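Local coordinates for periplasmic binding protein/LacI transcriptional regulator (Shewanella sp. ANA-3, PDB 5OCP) that binds L-arabinofuranose, in its alpha and beta forms, as the periplasmic binding protein of an arabinose ABC transporter, at residues G124-A129 / L188-S193; I128-G133 / A157-S162; D236-V241 / F276-A281. One frame throughout, in Å; residues are numbered along the deposited sequence.

Contact 1: residues G124-A129 / L188-S193; sequences GNCDIA and LCAVWS
Cys-126 is joined to Cys-189 by a disulfide, SG to SG 2.2 Å, with a torsion about the S-S bond of -95°, near the right angle such bridges prefer. Both sulfurs stand anti to their own backbone N, beside the carbonyl carbon, and meet between the chains. Cys-126 SG also rests on Ala-190 CB at 3.7 Å; alanine's single methyl lets the sulfur come this near the neighbouring strand. At Asp-127 the backbone works: its O accepts from Cys-189 N at 2.9 Å and, weakly, from Ala-190 N. From here the chains run as neighbouring parallel strands, 126-132 beside 190-193, inside the second sheet of a periplasmic binding protein, and the covalent link stands beside the first backbone bonds between the two segments. Ile-128 pairs with Ala-190, and its side chain crosses that of Trp-192 obliquely, Ile-128 CG2 3.7 Å from Trp-192 CB; the branched side chain fills this face, which Leu-118 of helix 107-121 also covers. Ala-129 carries the regular parallel pattern, its N giving to Ala-190 O at 2.9 Å and its O taking from Trp-192 N at 2.8 Å. Its CB, on the face of Val-191, meets Leu-188 CD1 at 4.0 Å and also touches Phe-179 of helix 169-183.

Contact 2: residues I128-G133 / A157-S162; sequences IAELQG and AKIVRS
Ile-128 N donates to Lys-158 O at 2.8 Å, and Ile-128 O accepts from Val-160 N, so both backbone groups of this one residue are spent on the parallel edge strand. Further along, Glu-130 N points almost straight at Arg-161 O (2.8 Å, 176° at the hydrogen). Between these bonds the pairing slips by one residue: Ile-128 is opposite Ile-159 but Ala-129 is opposite Arg-161, a beta bulge at Val-160. The side-chain bond is Ser-162 OG to Glu-130 OE1, 2.8 Å, with the hydroxyl above the carboxylate plane; serine is short enough to keep its hydroxyl close to the strand. The extended chain of Glu-130 carries the carboxylate out to it, and OE2 bonds His-194 NE2, so each oxygen of this buried group has a partner. Gln-132 lays its amide against the same hydroxyl, CD to OG 3.3 Å. Apolar contact is slight: Ile-128 CB lies 4.1 Å from Ile-159 CG1, and on the other face Ala-129 CB meets Arg-161 CB, whose NE turns off to Gln-183. The strands form a beta-alpha-beta unit with helix 138-151, whose Phe-147 packs on both branched, apolar isoleucines, while helix 169-183 lies against Ala-129 and Arg-161.

Contact 3: residues D236-V241 / F276-A281; sequences DVNATV and FTQETA
Gln-278 reaches to Val-237 and Asn-238, in the loop just before strand 239-242. CB leads to a CG that is anti to the carbonyl carbon (chi1 -69°) and lies 3.5 Å from Val-237 O; the chain then runs extended, bringing CD to 3.6 Å from the same oxygen. At the tip NE2 donates to Val-237 O at 2.9 Å, nearly straight at 170°. The carbonyl oxygen lies in the Gln-278 amide plane, yet the donor stands above the carbonyl's own plane. Beside this amide, pointing the same way and with planes 19° apart, lies that of Asn-238. The two nitrogens are both donors and make no bond; Asn-238 ND2 gives instead to Gly-214 O and its OD1 accepts from Ile-219 N. A long side chain with an amide N-H at its tip suits a span from a helix start to a loop carbonyl. The backbones run antiparallel, strand 275-277 closing the edge of an otherwise parallel sheet: in the hydrogen-bonded pair Thr-240 N gives to Phe-276 O at 2.9 Å and Phe-276 N to Thr-240 O at 2.8 Å. Ala-239 and Thr-277 form the next, non-hydrogen-bonded pair, with CB of Ala-239 4.0 Å from CG2 of Thr-277. Thr-277 is also the N-cap of helix 278-296, its OG1 accepting from Glu-279 N at 3.1 Å. Phe-276, partly exposed, meets Phe-229 edge-to-face and Arg-288 in a cation-pi contact.

All three contacts belong to one mixed six-stranded sheet. Contacts 1 and 2 share Ile-128 and Ala-129, and their centres lie 7 Å apart: strand 126-132 is held by 190-193 on one edge and by 157-164, an outermost strand, on the other. They also touch directly, Trp-192 O to Leu-131 N at 2.8 Å being a probable hydrogen bond. Contact 3 closes the far edge; its centre is about 16 Å from that of contact 1 and 19 Å from that of contact 2, with strand 218-221 between strands 190-193 and 239-242. The bound arabinofuranose is about 9 Å from the side chains of Trp-192 and Thr-240 and about 12 Å from that of Gln-132, while pocket residues Asn-195 and Asp-223 follow strands 190-193 and 218-221.

Contact 1: residues G124-A129 / L188-S193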
ATOM      1  N   GLY A 124      17.747   9.173  17.342  1.00 16.92           N
ATOM      2  CA  GLY A 124      18.441   9.687  16.206  1.00 16.00           C
ATOM      3  C   GLY A 124      19.734   8.955  15.837  1.00 16.23           C
ATOM      4  O   GLY A 124      20.436   9.428  14.973  1.00 20.11           O
ATOM      5  N   ASN A 125      19.969   7.824  16.447  1.00 17.10           N
ATOM      6  CA  ASN A 125      21.217   7.030  16.257  1.00 18.80           C
ATOM      7  C   ASN A 125      20.871   5.685  15.721  1.00 19.25           C
ATOM      8  O   ASN A 125      20.484   4.771  16.485  1.00 19.49           O
ATOM      9  CB  ASN A 125      21.905   6.890  17.621  1.00 21.06           C
ATOM     10  CG  ASN A 125      22.620   8.166  18.022  1.00 29.63           C
ATOM     11  OD1 ASN A 125      22.015   9.108  18.608  1.00 36.04           O
ATOM     12  ND2 ASN A 125      23.899   8.243  17.672  1.00 29.87           N
ATOM     13  N   CYS A 126      20.991   5.501  14.394  1.00 18.28           N
ATOM     14  CA  CYS A 126      20.391   4.301  13.776  1.00 18.52           C
ATOM     15  C   CYS A 126      20.923   4.059  12.371  1.00 17.22           C
ATOM     16  O   CYS A 126      20.656   4.887  11.444  1.00 18.50           O
ATOM     17  CB  CYS A 126      18.833   4.474  13.717  1.00 18.35           C
ATOM     18  SG  CYS A 126      17.909   2.964  13.379  1.00 21.54           S
ATOM     19  N   ASP A 127      21.605   2.939  12.182  1.00 16.40           N
ATOM     20  CA  ASP A 127      21.876   2.478  10.820  1.00 17.27           C
ATOM     21  C   ASP A 127      20.743   1.619  10.327  1.00 14.61           C
ATOM     22  O   ASP A 127      20.417   0.589  10.918  1.00 15.71           O
ATOM     23  CB  ASP A 127      23.135   1.658  10.743  1.00 20.22           C
ATOM     24  CG  ASP A 127      24.431   2.523  10.730  1.00 25.05           C
ATOM     25  OD1 ASP A 127      24.383   3.779  10.656  1.00 24.43           O
ATOM     26  OD2 ASP A 127      25.513   1.890  10.854  1.00 29.97           O
ATOM     27  N   ILE A 128      20.249   1.960   9.166  1.00 13.52           N
ATOM     28  CA  ILE A 128      18.981   1.402   8.700  1.00 13.61           C
ATOM     29  C   ILE A 128      19.170   0.627   7.396  1.00 14.84           C
ATOM     30  O   ILE A 128      19.841   1.142   6.481  1.00 15.03           O
ATOM     31  CB  ILE A 128      18.020   2.600   8.382  1.00 13.60           C
ATOM     32  CG1 ILE A 128      17.761   3.451   9.659  1.00 13.93           C
ATOM     33  CG2 ILE A 128      16.676   2.126   7.770  1.00 13.96           C
ATOM     34  CD1 ILE A 128      17.413   4.868   9.385  1.00 14.79           C
ATOM     35  N   ALA A 129      18.468  -0.475   7.277  1.00 12.86           N
ATOM     36  CA  ALA A 129      18.343  -1.187   5.998  1.00 12.68           C
ATOM     37  C   ALA A 129      16.945  -0.959   5.446  1.00 14.89           C
ATOM     38  O   ALA A 129      15.945  -1.237   6.206  1.00 13.91           O
ATOM     39  CB  ALA A 129      18.557  -2.660   6.202  1.00 12.79           C
ATOM     40  N   LEU A 188      22.982  -3.848  12.436  1.00 17.56           N
ATOM     41  CA  LEU A 188      21.922  -2.960  11.969  1.00 18.67           C
ATOM     42  C   LEU A 188      21.033  -2.556  13.102  1.00 17.62           C
ATOM     43  O   LEU A 188      20.799  -3.300  13.999  1.00 19.80           O
ATOM     44  CB  LEU A 188      21.095  -3.676  10.933  1.00 18.31           C
ATOM     45  CG  LEU A 188      21.777  -3.812   9.579  1.00 20.70           C
ATOM     46  CD1 LEU A 188      20.909  -4.745   8.750  1.00 22.61           C
ATOM     47  CD2 LEU A 188      21.832  -2.454   8.871  1.00 20.41           C
ATOM     48  N   CYS A 189      20.622  -1.312  13.098  1.00 16.49           N
ATOM     49  CA  CYS A 189      19.683  -0.787  14.141  1.00 16.17           C
ATOM     50  C   CYS A 189      18.267  -1.184  13.764  1.00 15.40           C
ATOM     51  O   CYS A 189      17.441  -1.513  14.631  1.00 14.98           O
ATOM     52  CB  CYS A 189      19.812   0.688  14.206  1.00 18.84           C
ATOM     53  SG  CYS A 189      18.460   1.627  14.980  1.00 22.53           S
ATOM     54  N   ALA A 190      17.944  -1.029  12.496  1.00 14.10           N
ATOM     55  CA  ALA A 190      16.558  -1.169  12.071  1.00 12.75           C
ATOM     56  C   ALA A 190      16.399  -1.553  10.627  1.00 12.94           C
ATOM     57  O   ALA A 190      17.240  -1.189   9.812  1.00 12.98           O
ATOM     58  CB  ALA A 190      15.777   0.111  12.299  1.00 12.82           C
ATOM     59  N   VAL A 191      15.268  -2.183  10.322  1.00 11.23           N
ATOM     60  CA  VAL A 191      14.774  -2.388   8.970  1.00 12.50           C
ATOM     61  C   VAL A 191      13.549  -1.465   8.761  1.00 11.49           C
ATOM     62  O   VAL A 191      12.648  -1.440   9.601  1.00 11.37           O
ATOM     63  CB  VAL A 191      14.362  -3.843   8.735  1.00 13.43           C
ATOM     64  CG1 VAL A 191      13.653  -4.059   7.362  1.00 14.98           C
ATOM     65  CG2 VAL A 191      15.590  -4.715   8.856  1.00 15.59           C
ATOM     66  N   TRP A 192      13.619  -0.669   7.709  1.00 11.24           N
ATOM     67  CA  TRP A 192      12.520   0.169   7.197  1.00 10.90           C
ATOM     68  C   TRP A 192      12.029  -0.552   5.977  1.00 12.11           C
ATOM     69  O   TRP A 192      12.692  -0.619   4.915  1.00 11.37           O
ATOM     70  CB  TRP A 192      13.107   1.552   6.900  1.00 12.16           C
ATOM     71  CG  TRP A 192      12.386   2.448   5.910  1.00 11.64           C
ATOM     72  CD1 TRP A 192      12.986   3.252   5.027  1.00 13.04           C
ATOM     73  CD2 TRP A 192      10.957   2.687   5.750  1.00 11.35           C
ATOM     74  NE1 TRP A 192      12.072   3.938   4.292  1.00 13.83           N
ATOM     75  CE2 TRP A 192      10.813   3.631   4.726  1.00 10.97           C
ATOM     76  CE3 TRP A 192       9.797   2.199   6.377  1.00 11.92           C
ATOM     77  CZ2 TRP A 192       9.568   4.084   4.288  1.00 11.60           C
ATOM     78  CZ3 TRP A 192       8.546   2.662   5.946  1.00 12.00           C
ATOM     79  CH2 TRP A 192       8.458   3.612   4.914  1.00 11.49           C
ATOM     80  N   SER A 193      10.811  -1.101   6.092  1.00 10.21           N
ATOM     81  CA  SER A 193      10.205  -1.807   5.026  1.00  9.65           C
ATOM     82  C   SER A 193       9.014  -1.046   4.442  1.00 12.02           C
ATOM     83  O   SER A 193       8.131  -0.614   5.208  1.00 11.54           O
ATOM     84  CB  SER A 193       9.722  -3.160   5.512  1.00 10.18           C
ATOM     85  OG  SER A 193       9.072  -3.828   4.456  1.00 12.41           O
TER

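Contact 2: residues I128-G133 / A157-S162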
ATOM      1  N   ILE A 128      20.249   1.960   9.166  1.00 13.52           N
ATOM      2  CA  ILE A 128      18.981   1.402   8.700  1.00 13.61           C
ATOM      3  C   ILE A 128      19.170   0.627   7.396  1.00 14.84           C
ATOM      4  O   ILE A 128      19.841   1.142   6.481  1.00 15.03           O
ATOM      5  CB  ILE A 128      18.020   2.600   8.382  1.00 13.60           C
ATOM      6  CG1 ILE A 128      17.761   3.451   9.659  1.00 13.93           C
ATOM      7  CG2 ILE A 128      16.676   2.126   7.770  1.00 13.96           C
ATOM      8  CD1 ILE A 128      17.413   4.868   9.385  1.00 14.79           C
ATOM      9  N   ALA A 129      18.468  -0.475   7.277  1.00 12.86           N
ATOM     10  CA  ALA A 129      18.343  -1.187   5.998  1.00 12.68           C
ATOM     11  C   ALA A 129      16.945  -0.959   5.446  1.00 14.89           C
ATOM     12  O   ALA A 129      15.945  -1.237   6.206  1.00 13.91           O
ATOM     13  CB  ALA A 129      18.557  -2.660   6.202  1.00 12.79           C
ATOM     14  N   GLU A 130      16.877  -0.532   4.197  1.00 14.41           N
ATOM     15  CA  GLU A 130      15.604  -0.250   3.534  1.00 13.79           C
ATOM     16  C   GLU A 130      15.210  -1.346   2.567  1.00 15.49           C
ATOM     17  O   GLU A 130      15.962  -1.651   1.603  1.00 13.63           O
ATOM     18  CB  GLU A 130      15.729   1.083   2.784  1.00 14.00           C
ATOM     19  CG  GLU A 130      14.456   1.482   2.036  1.00 15.98           C
ATOM     20  CD  GLU A 130      14.617   2.789   1.282  1.00 17.38           C
ATOM     21  OE1 GLU A 130      15.766   3.151   0.986  1.00 19.66           O
ATOM     22  OE2 GLU A 130      13.599   3.447   0.924  1.00 15.51           O
ATOM     23  N   LEU A 131      13.993  -1.899   2.758  1.00 12.69           N
ATOM     24  CA  LEU A 131      13.393  -2.807   1.792  1.00 13.09           C
ATOM     25  C   LEU A 131      12.381  -2.012   1.006  1.00 14.13           C
ATOM     26  O   LEU A 131      11.314  -1.639   1.503  1.00 12.47           O
ATOM     27  CB  LEU A 131      12.711  -4.003   2.452  1.00 13.66           C
ATOM     28  CG  LEU A 131      13.597  -4.904   3.245  1.00 17.03           C
ATOM     29  CD1 LEU A 131      12.824  -5.943   4.060  1.00 15.93           C
ATOM     30  CD2 LEU A 131      14.535  -5.571   2.253  1.00 17.85           C
ATOM     31  N   GLN A 132      12.720  -1.710  -0.261  1.00 14.52           N
ATOM     32  CA  GLN A 132      11.860  -0.901  -1.085  1.00 15.46           C
ATOM     33  C   GLN A 132      10.726  -1.687  -1.745  1.00 13.84           C
ATOM     34  O   GLN A 132      10.807  -2.842  -2.046  1.00 14.69           O
ATOM     35  CB  GLN A 132      12.692  -0.204  -2.165  1.00 18.34           C
ATOM     36  CG  GLN A 132      13.918   0.557  -1.693  1.00 20.99           C
ATOM     37  CD  GLN A 132      14.875   0.801  -2.874  1.00 27.29           C
ATOM     38  OE1 GLN A 132      15.597  -0.085  -3.323  1.00 33.39           O
ATOM     39  NE2 GLN A 132      14.871   1.961  -3.348  1.00 28.72           N
ATOM     40  N   GLY A 133       9.630  -0.972  -2.045  1.00 14.72           N
ATOM     41  CA  GLY A 133       8.564  -1.515  -2.817  1.00 15.68           C
ATOM     42  C   GLY A 133       8.939  -1.602  -4.298  1.00 17.06           C
ATOM     43  O   GLY A 133      10.069  -1.347  -4.684  1.00 15.72           O
ATOM     44  N   ALA A 157      21.724   9.076  11.838  1.00 18.79           N
ATOM     45  CA  ALA A 157      20.860   8.153  11.190  1.00 18.87           C
ATOM     46  C   ALA A 157      21.222   8.084   9.713  1.00 19.52           C
ATOM     47  O   ALA A 157      21.458   9.065   9.077  1.00 23.90           O
ATOM     48  CB  ALA A 157      19.449   8.633  11.334  1.00 19.08           C
ATOM     49  N   LYS A 158      21.283   6.899   9.185  1.00 16.43           N
ATOM     50  CA  LYS A 158      21.596   6.736   7.792  1.00 18.44           C
ATOM     51  C   LYS A 158      21.066   5.405   7.275  1.00 15.46           C
ATOM     52  O   LYS A 158      21.114   4.385   7.962  1.00 15.25           O
ATOM     53  CB  LYS A 158      23.140   6.706   7.700  1.00 24.53           C
ATOM     54  CG  LYS A 158      23.639   6.554   6.312  1.00 34.44           C
ATOM     55  CD  LYS A 158      25.171   6.710   6.287  1.00 40.61           C
ATOM     56  CE  LYS A 158      25.649   7.239   4.928  1.00 45.57           C
ATOM     57  NZ  LYS A 158      24.953   6.583   3.798  1.00 47.72           N
ATOM     58  N   ILE A 159      20.656   5.406   6.029  1.00 15.67           N
ATOM     59  CA  ILE A 159      20.315   4.229   5.333  1.00 15.78           C
ATOM     60  C   ILE A 159      21.572   3.632   4.719  1.00 16.62           C
ATOM     61  O   ILE A 159      22.180   4.275   3.835  1.00 17.23           O
ATOM     62  CB  ILE A 159      19.229   4.457   4.265  1.00 16.52           C
ATOM     63  CG1 ILE A 159      17.900   4.864   4.962  1.00 17.52           C
ATOM     64  CG2 ILE A 159      19.026   3.213   3.478  1.00 15.39           C
ATOM     65  CD1 ILE A 159      16.776   5.322   3.986  1.00 20.36           C
ATOM     66  N   VAL A 160      21.927   2.461   5.218  1.00 14.74           N
ATOM     67  CA  VAL A 160      23.192   1.818   4.827  1.00 17.56           C
ATOM     68  C   VAL A 160      23.018   0.792   3.787  1.00 19.15           C
ATOM     69  O   VAL A 160      24.009   0.444   3.144  1.00 19.97           O
ATOM     70  CB  VAL A 160      24.019   1.304   6.032  1.00 18.21           C
ATOM     71  CG1 VAL A 160      24.326   2.447   6.976  1.00 21.55           C
ATOM     72  CG2 VAL A 160      23.352   0.150   6.762  1.00 17.93           C
ATOM     73  N   ARG A 161      21.801   0.289   3.554  1.00 16.06           N
ATOM     74  CA  ARG A 161      21.548  -0.784   2.544  1.00 16.99           C
ATOM     75  C   ARG A 161      20.168  -0.422   2.005  1.00 17.30           C
ATOM     76  O   ARG A 161      19.310  -0.040   2.822  1.00 14.57           O
ATOM     77  CB  ARG A 161      21.324  -2.219   3.156  1.00 20.25           C
ATOM     78  CG  ARG A 161      22.358  -2.752   4.117  1.00 23.20           C
ATOM     79  CD  ARG A 161      23.398  -3.423   3.308  1.00 26.62           C
ATOM     80  NE  ARG A 161      24.729  -3.424   3.893  1.00 28.91           N
ATOM     81  CZ  ARG A 161      25.830  -3.581   3.163  1.00 38.33           C
ATOM     82  NH1 ARG A 161      25.732  -3.744   1.842  1.00 37.72           N
ATOM     83  NH2 ARG A 161      27.037  -3.578   3.742  1.00 42.73           N
ATOM     84  N   SER A 162      19.951  -0.578   0.685  1.00 17.06           N
ATOM     85  CA  SER A 162      18.643  -0.267   0.113  1.00 17.12           C
ATOM     86  C   SER A 162      18.453  -1.077  -1.162  1.00 17.59           C
ATOM     87  O   SER A 162      19.336  -1.076  -1.978  1.00 17.31           O
ATOM     88  CB  SER A 162      18.498   1.223  -0.085  1.00 19.00           C
ATOM     89  OG  SER A 162      17.267   1.516  -0.644  1.00 24.14           O
TER

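Contact 3: residues D236-V241 / F276-A281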
ATOM      1  N   ASP A 236       8.005  -9.407  17.673  1.00 17.10           N
ATOM      2  CA  ASP A 236       8.909  -9.630  16.513  1.00 16.06           C
ATOM      3  C   ASP A 236       9.087  -8.439  15.582  1.00 15.10           C
ATOM      4  O   ASP A 236      10.039  -8.378  14.785  1.00 14.82           O
ATOM      5  CB  ASP A 236       8.412 -10.814  15.696  1.00 18.25           C
ATOM      6  CG  ASP A 236       8.681 -12.197  16.389  1.00 23.51           C
ATOM      7  OD1 ASP A 236       9.585 -12.236  17.254  1.00 25.77           O
ATOM      8  OD2 ASP A 236       8.034 -13.168  15.976  1.00 28.43           O
ATOM      9  N   VAL A 237       8.157  -7.482  15.651  1.00 13.26           N
ATOM     10  CA  VAL A 237       8.275  -6.201  14.887  1.00 12.55           C
ATOM     11  C   VAL A 237       7.801  -5.040  15.761  1.00 12.71           C
ATOM     12  O   VAL A 237       7.234  -5.274  16.825  1.00 13.86           O
ATOM     13  CB  VAL A 237       7.423  -6.268  13.617  1.00 11.50           C
ATOM     14  CG1 VAL A 237       7.888  -7.379  12.705  1.00 12.19           C
ATOM     15  CG2 VAL A 237       5.952  -6.368  13.931  1.00 12.99           C
ATOM     16  N   ASN A 238       8.080  -3.811  15.354  1.00 10.85           N
ATOM     17  CA  ASN A 238       7.913  -2.698  16.281  1.00 10.97           C
ATOM     18  C   ASN A 238       6.791  -1.746  15.985  1.00 13.16           C
ATOM     19  O   ASN A 238       6.096  -1.373  16.908  1.00 14.39           O
ATOM     20  CB  ASN A 238       9.161  -1.960  16.408  1.00 11.40           C
ATOM     21  CG  ASN A 238      10.275  -2.858  16.941  1.00 12.51           C
ATOM     22  OD1 ASN A 238      10.973  -3.519  16.167  1.00 12.94           O
ATOM     23  ND2 ASN A 238      10.379  -2.958  18.285  1.00 12.64           N
ATOM     24  N   ALA A 239       6.662  -1.331  14.724  1.00 11.92           N
ATOM     25  CA  ALA A 239       5.731  -0.181  14.367  1.00 11.25           C
ATOM     26  C   ALA A 239       5.290  -0.274  12.945  1.00 10.53           C
ATOM     27  O   ALA A 239       6.027  -0.764  12.079  1.00  9.94           O
ATOM     28  CB  ALA A 239       6.325   1.193  14.638  1.00 11.87           C
ATOM     29  N   THR A 240       4.038   0.133  12.673  1.00 10.15           N
ATOM     30  CA  THR A 240       3.550   0.259  11.321  1.00 10.57           C
ATOM     31  C   THR A 240       2.565   1.393  11.242  1.00 12.36           C
ATOM     32  O   THR A 240       2.006   1.802  12.252  1.00 15.39           O
ATOM     33  CB  THR A 240       2.932  -1.056  10.830  1.00 13.74           C
ATOM     34  OG1 THR A 240       2.599  -0.993   9.451  1.00 13.40           O
ATOM     35  CG2 THR A 240       1.647  -1.390  11.604  1.00 12.91           C
ATOM     36  N   VAL A 241       2.376   1.939  10.059  1.00 10.82           N
ATOM     37  CA  VAL A 241       1.327   2.926   9.819  1.00 11.78           C
ATOM     38  C   VAL A 241       0.190   2.232   9.169  1.00 10.52           C
ATOM     39  O   VAL A 241       0.295   1.468   8.175  1.00 11.55           O
ATOM     40  CB  VAL A 241       1.843   4.066   8.900  1.00 13.16           C
ATOM     41  CG1 VAL A 241       0.708   5.033   8.549  1.00 12.77           C
ATOM     42  CG2 VAL A 241       3.073   4.708   9.504  1.00 15.53           C
ATOM     43  N   PHE A 276       0.993   2.570  14.729  1.00 12.41           N
ATOM     44  CA  PHE A 276       0.655   1.593  15.741  1.00 11.96           C
ATOM     45  C   PHE A 276       1.932   0.890  16.126  1.00 14.06           C
ATOM     46  O   PHE A 276       2.820   0.661  15.259  1.00 12.42           O
ATOM     47  CB  PHE A 276      -0.349   0.648  15.241  1.00 12.91           C
ATOM     48  CG  PHE A 276      -1.728   1.266  15.076  1.00 13.96           C
ATOM     49  CD1 PHE A 276      -2.046   2.014  13.972  1.00 13.89           C
ATOM     50  CD2 PHE A 276      -2.622   1.209  16.062  1.00 16.39           C
ATOM     51  CE1 PHE A 276      -3.297   2.607  13.830  1.00 15.32           C
ATOM     52  CE2 PHE A 276      -3.906   1.794  15.945  1.00 16.96           C
ATOM     53  CZ  PHE A 276      -4.208   2.506  14.834  1.00 15.54           C
ATOM     54  N   THR A 277       2.053   0.567  17.419  1.00 13.52           N
ATOM     55  CA  THR A 277       3.298  -0.063  17.904  1.00 13.33           C
ATOM     56  C   THR A 277       2.944  -1.228  18.852  1.00 13.12           C
ATOM     57  O   THR A 277       1.788  -1.555  19.080  1.00 13.28           O
ATOM     58  CB  THR A 277       4.129   0.949  18.675  1.00 16.24           C
ATOM     59  OG1 THR A 277       3.553   1.162  19.992  1.00 14.53           O
ATOM     60  CG2 THR A 277       4.318   2.312  17.903  1.00 15.85           C
ATOM     61  N   GLN A 278       3.967  -1.811  19.434  1.00 12.51           N
ATOM     62  CA  GLN A 278       3.770  -2.915  20.413  1.00 12.51           C
ATOM     63  C   GLN A 278       2.914  -2.473  21.592  1.00 12.35           C
ATOM     64  O   GLN A 278       2.253  -3.336  22.154  1.00 13.14           O
ATOM     65  CB  GLN A 278       5.161  -3.395  20.943  1.00 14.43           C
ATOM     66  CG  GLN A 278       6.015  -4.136  19.878  1.00 15.67           C
ATOM     67  CD  GLN A 278       7.350  -4.633  20.410  1.00 17.08           C
ATOM     68  OE1 GLN A 278       7.649  -4.471  21.583  1.00 22.86           O
ATOM     69  NE2 GLN A 278       8.127  -5.253  19.584  1.00 16.16           N
ATOM     70  N   GLU A 279       2.935  -1.195  21.901  1.00 13.55           N
ATOM     71  CA  GLU A 279       2.219  -0.617  23.096  1.00 15.36           C
ATOM     72  C   GLU A 279       0.741  -0.940  23.066  1.00 16.57           C
ATOM     73  O   GLU A 279       0.164  -1.318  24.106  1.00 17.42           O
ATOM     74  CB  GLU A 279       2.451   0.875  23.236  1.00 20.28           C
ATOM     75  CG  GLU A 279       3.966   1.170  23.352  1.00 23.76           C
ATOM     76  CD  GLU A 279       4.323   2.466  24.053  1.00 31.26           C
ATOM     77  OE1 GLU A 279       5.565   2.681  24.262  1.00 34.61           O
ATOM     78  OE2 GLU A 279       3.368   3.222  24.375  1.00 28.95           O
ATOM     79  N   THR A 280       0.117  -0.929  21.891  1.00 15.66           N
ATOM     80  CA  THR A 280      -1.269  -1.261  21.819  1.00 14.63           C
ATOM     81  C   THR A 280      -1.525  -2.479  21.039  1.00 14.33           C
ATOM     82  O   THR A 280      -2.701  -2.833  20.789  1.00 15.08           O
ATOM     83  CB  THR A 280      -2.129  -0.110  21.267  1.00 18.99           C
ATOM     84  OG1 THR A 280      -1.661   0.162  19.945  1.00 19.70           O
ATOM     85  CG2 THR A 280      -2.112   1.090  22.160  1.00 20.45           C
ATOM     86  N   ALA A 281      -0.497  -3.260  20.725  1.00 14.34           N
ATOM     87  CA  ALA A 281      -0.729  -4.387  19.830  1.00 15.00           C
ATOM     88  C   ALA A 281      -1.653  -5.502  20.354  1.00 16.40           C
ATOM     89  O   ALA A 281      -2.401  -6.089  19.555  1.00 16.77           O
ATOM     90  CB  ALA A 281       0.574  -4.989  19.349  1.00 15.67           C
TER